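PDB 2Q1C: 2-dehydro-3-deoxy-D-arabinonate dehydratase from Sulfolobus solfataricus, which catalyses the dehydration of 2-dehydro-3-deoxy-D-arabinonate to 2,5-dioxopentanoate, a step in the pentose oxidation pathway that leads from D-arabinonate to 2-oxoglutarate. Local coordinates for residues Thr140-Glu145 and Lys264-Glu269. Numbering follows the deposited sequence.
With CA (calcium ion), chain B; 2KT (2-ketobutyric acid), chain C.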
ATOM      1  N   THR A 140      31.525  23.529  16.429  1.00 38.87           N
ATOM      2  CA  THR A 140      31.100  22.454  15.536  1.00 38.44           C
ATOM      3  C   THR A 140      31.835  22.543  14.201  1.00 38.22           C
ATOM      4  O   THR A 140      31.890  23.609  13.588  1.00 38.28           O
ATOM      5  CB  THR A 140      29.570  22.484  15.320  1.00 38.44           C
ATOM      6  OG1 THR A 140      28.911  22.317  16.583  1.00 38.18           O
ATOM      7  CG2 THR A 140      29.123  21.374  14.377  1.00 38.37           C
ATOM      8  N   LEU A 141      32.403  21.421  13.762  1.00 37.89           N
ATOM      9  CA  LEU A 141      33.176  21.373  12.521  1.00 37.60           C
ATOM     10  C   LEU A 141      32.598  20.387  11.508  1.00 37.32           C
ATOM     11  O   LEU A 141      32.017  19.372  11.895  1.00 37.34           O
ATOM     12  CB  LEU A 141      34.639  21.009  12.807  1.00 37.64           C
ATOM     13  CG  LEU A 141      35.532  21.999  13.562  1.00 37.88           C
ATOM     14  CD1 LEU A 141      36.902  21.382  13.797  1.00 38.03           C
ATOM     15  CD2 LEU A 141      35.665  23.328  12.824  1.00 37.76           C
ATOM     16  N   PRO A 142      32.744  20.692  10.202  1.00 37.05           N
ATOM     17  CA  PRO A 142      32.399  19.712   9.180  1.00 36.86           C
ATOM     18  C   PRO A 142      33.557  18.744   8.939  1.00 36.70           C
ATOM     19  O   PRO A 142      34.723  19.150   8.973  1.00 36.79           O
ATOM     20  CB  PRO A 142      32.150  20.572   7.941  1.00 36.85           C
ATOM     21  CG  PRO A 142      33.017  21.773   8.130  1.00 36.83           C
ATOM     22  CD  PRO A 142      33.214  21.963   9.615  1.00 37.01           C
ATOM     23  N   GLU A 143      33.238  17.475   8.711  1.00 36.37           N
ATOM     24  CA  GLU A 143      34.264  16.476   8.434  1.00 36.02           C
ATOM     25  C   GLU A 143      34.096  15.906   7.024  1.00 35.76           C
ATOM     26  O   GLU A 143      33.265  15.021   6.800  1.00 35.76           O
ATOM     27  CB  GLU A 143      34.268  15.382   9.508  1.00 35.98           C
ATOM     28  CG  GLU A 143      34.617  15.895  10.910  1.00 36.06           C
ATOM     29  CD  GLU A 143      34.764  14.790  11.950  1.00 36.22           C
ATOM     30  OE1 GLU A 143      34.997  15.117  13.134  1.00 36.56           O
ATOM     31  OE2 GLU A 143      34.650  13.596  11.597  1.00 36.39           O
ATOM     32  N   PRO A 144      34.871  16.443   6.059  1.00 35.50           N
ATOM     33  CA  PRO A 144      34.832  16.020   4.656  1.00 35.25           C
ATOM     34  C   PRO A 144      35.346  14.595   4.484  1.00 35.03           C
ATOM     35  O   PRO A 144      36.497  14.302   4.825  1.00 35.02           O
ATOM     36  CB  PRO A 144      35.764  17.022   3.961  1.00 35.21           C
ATOM     37  CG  PRO A 144      36.664  17.517   5.027  1.00 35.29           C
ATOM     38  CD  PRO A 144      35.848  17.525   6.279  1.00 35.46           C
ATOM     39  N   GLU A 145      34.491  13.714   3.973  1.00 34.80           N
ATOM     40  CA  GLU A 145      34.816  12.289   3.905  1.00 34.67           C
ATOM     41  C   GLU A 145      34.351  11.615   2.619  1.00 34.57           C
ATOM     42  O   GLU A 145      33.345  12.008   2.024  1.00 34.65           O
ATOM     43  CB  GLU A 145      34.221  11.551   5.108  1.00 34.56           C
ATOM     44  CG  GLU A 145      34.710  12.057   6.455  1.00 34.53           C
ATOM     45  CD  GLU A 145      34.145  11.289   7.632  1.00 34.66           C
ATOM     46  OE1 GLU A 145      34.032  11.887   8.723  1.00 34.38           O
ATOM     47  OE2 GLU A 145      33.826  10.089   7.481  1.00 34.84           O
ATOM     48  N   LYS A 264      38.048  28.009  14.075  1.00 47.10           N
ATOM     49  CA  LYS A 264      37.343  27.847  12.805  1.00 46.90           C
ATOM     50  C   LYS A 264      35.964  27.183  12.931  1.00 46.68           C
ATOM     51  O   LYS A 264      35.461  26.587  11.975  1.00 46.55           O
ATOM     52  CB  LYS A 264      38.235  27.112  11.791  1.00 46.96           C
ATOM     53  CG  LYS A 264      39.524  27.859  11.429  1.00 47.05           C
ATOM     54  CD  LYS A 264      39.247  29.071  10.543  1.00 47.25           C
ATOM     55  CE  LYS A 264      40.279  30.173  10.740  1.00 47.30           C
ATOM     56  NZ  LYS A 264      41.585  29.848  10.109  1.00 47.58           N
ATOM     57  N   GLY A 265      35.353  27.307  14.109  1.00 46.51           N
ATOM     58  CA  GLY A 265      34.029  26.746  14.368  1.00 46.46           C
ATOM     59  C   GLY A 265      32.943  27.342  13.493  1.00 46.45           C
ATOM     60  O   GLY A 265      33.008  28.516  13.123  1.00 46.51           O
ATOM     61  N   LEU A 266      31.943  26.528  13.160  1.00 46.40           N
ATOM     62  CA  LEU A 266      30.843  26.947  12.290  1.00 46.33           C
ATOM     63  C   LEU A 266      29.843  27.868  12.987  1.00 46.36           C
ATOM     64  O   LEU A 266      29.643  27.789  14.204  1.00 46.25           O
ATOM     65  CB  LEU A 266      30.114  25.724  11.717  1.00 46.33           C
ATOM     66  CG  LEU A 266      30.370  25.244  10.281  1.00 46.33           C
ATOM     67  CD1 LEU A 266      31.826  25.379   9.845  1.00 46.60           C
ATOM     68  CD2 LEU A 266      29.891  23.807  10.121  1.00 46.25           C
ATOM     69  N   LYS A 267      29.230  28.747  12.197  1.00 46.40           N
ATOM     70  CA  LYS A 267      28.124  29.585  12.660  1.00 46.48           C
ATOM     71  C   LYS A 267      27.114  29.843  11.546  1.00 46.32           C
ATOM     72  O   LYS A 267      27.382  29.555  10.376  1.00 46.17           O
ATOM     73  CB  LYS A 267      28.624  30.899  13.279  1.00 46.55           C
ATOM     74  CG  LYS A 267      29.703  31.631  12.487  1.00 46.80           C
ATOM     75  CD  LYS A 267      30.308  32.768  13.307  1.00 46.77           C
ATOM     76  CE  LYS A 267      31.124  32.242  14.485  1.00 47.33           C
ATOM     77  NZ  LYS A 267      31.343  33.291  15.516  1.00 47.88           N
ATOM     78  N   ASP A 268      25.957  30.382  11.930  1.00 46.23           N
ATOM     79  CA  ASP A 268      24.819  30.591  11.031  1.00 46.22           C
ATOM     80  C   ASP A 268      25.188  31.202   9.677  1.00 46.12           C
ATOM     81  O   ASP A 268      26.069  32.064   9.589  1.00 46.22           O
ATOM     82  CB  ASP A 268      23.753  31.447  11.730  1.00 46.31           C
ATOM     83  CG  ASP A 268      22.399  31.387  11.040  1.00 46.57           C
ATOM     84  OD1 ASP A 268      22.148  30.430  10.273  1.00 47.39           O
ATOM     85  OD2 ASP A 268      21.574  32.299  11.272  1.00 46.72           O
ATOM     86  N   GLU A 269      24.510  30.731   8.631  1.00 45.95           N
ATOM     87  CA  GLU A 269      24.626  31.260   7.262  1.00 45.88           C
ATOM     88  C   GLU A 269      25.953  30.952   6.550  1.00 45.65           C
ATOM     89  O   GLU A 269      26.189  31.453   5.447  1.00 45.66           O
ATOM     90  CB  GLU A 269      24.307  32.767   7.205  1.00 46.06           C
ATOM     91  CG  GLU A 269      22.951  33.173   7.810  1.00 46.80           C
ATOM     92  CD  GLU A 269      21.756  32.571   7.081  1.00 47.83           C
ATOM     93  OE1 GLU A 269      21.771  32.533   5.832  1.00 48.68           O
ATOM     94  OE2 GLU A 269      20.795  32.146   7.761  1.00 47.97           O
TER
HETATM   95 CA    CA B 294      34.120  11.479  11.042  1.00 37.26          CA
HETATM   96  C4  2KT C 295      35.771  10.544  15.431  1.00 40.00           C
HETATM   97  C3  2KT C 295      36.533  10.112  14.495  1.00 40.37           C
HETATM   98  C2  2KT C 295      36.198  10.561  13.363  1.00 40.51           C
HETATM   99  O3  2KT C 295      35.052  10.953  13.171  1.00 40.56           O
HETATM  100  C   2KT C 295      37.084  10.607  12.356  1.00 40.51           C
HETATM  101  OXT 2KT C 295      38.257  10.207  12.529  1.00 40.73           O
HETATM  102  O   2KT C 295      36.718  11.055  11.243  1.00 40.36           O
HETATM  103  O   HOH W   1      33.966   9.209  10.125  1.00 35.36           O
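Leu266 reaches from the loop ahead of strand 271-276 to Thr140 and Pro142, on the segment that carries two metal-binding glutamates of this FAH-family fold. One backbone bond fixes the meeting: Leu266 N donates to Thr140 O (3.0 Å). The leucine's CB passes beside the same oxygen, 3.3 Å from Thr140 O; CG stands farther back; both methyls then come over the same side of the proline ring at CD, with CD1 3.7 Å and CD2 3.8 Å from Pro142 CD. A branched apolar side chain suits this buried place, since Ile212 and Val133 touch it too, and the rigid proline offers the apolar CH2 groups of its ring while having no N-H to satisfy. Were Leu266 replaced by an alanine, the backbone bond could survive, but Pro142 CD would probably lose both methyl neighbours and a gap would be likely to open toward Val133 and Ile212. Next to it, Gly265 brings only backbone to the contact, and Leu141 comes close to the preceding residue: with its CG anti to the carbonyl carbon (chi1 -68°), it lays CD2 near Lys264 O, at 3.4 Å.

Beyond Pro142 the segment enters the active site. Glu143 and Glu145, both extended beyond CG, join Asp164 around the calcium ion, and carboxylates suit such a hard cation. Arg89 forms a salt bridge with Glu143 OE1, likely helping to hold that carboxylate while its other oxygen binds metal. Bound 2-ketobutyric acid adds O3 and O to the coordination, and Glu145 OE1 lies 2.4 Å from the calcium ion while Glu145 OE2 accepts a hydrogen bond from the metal-bound water.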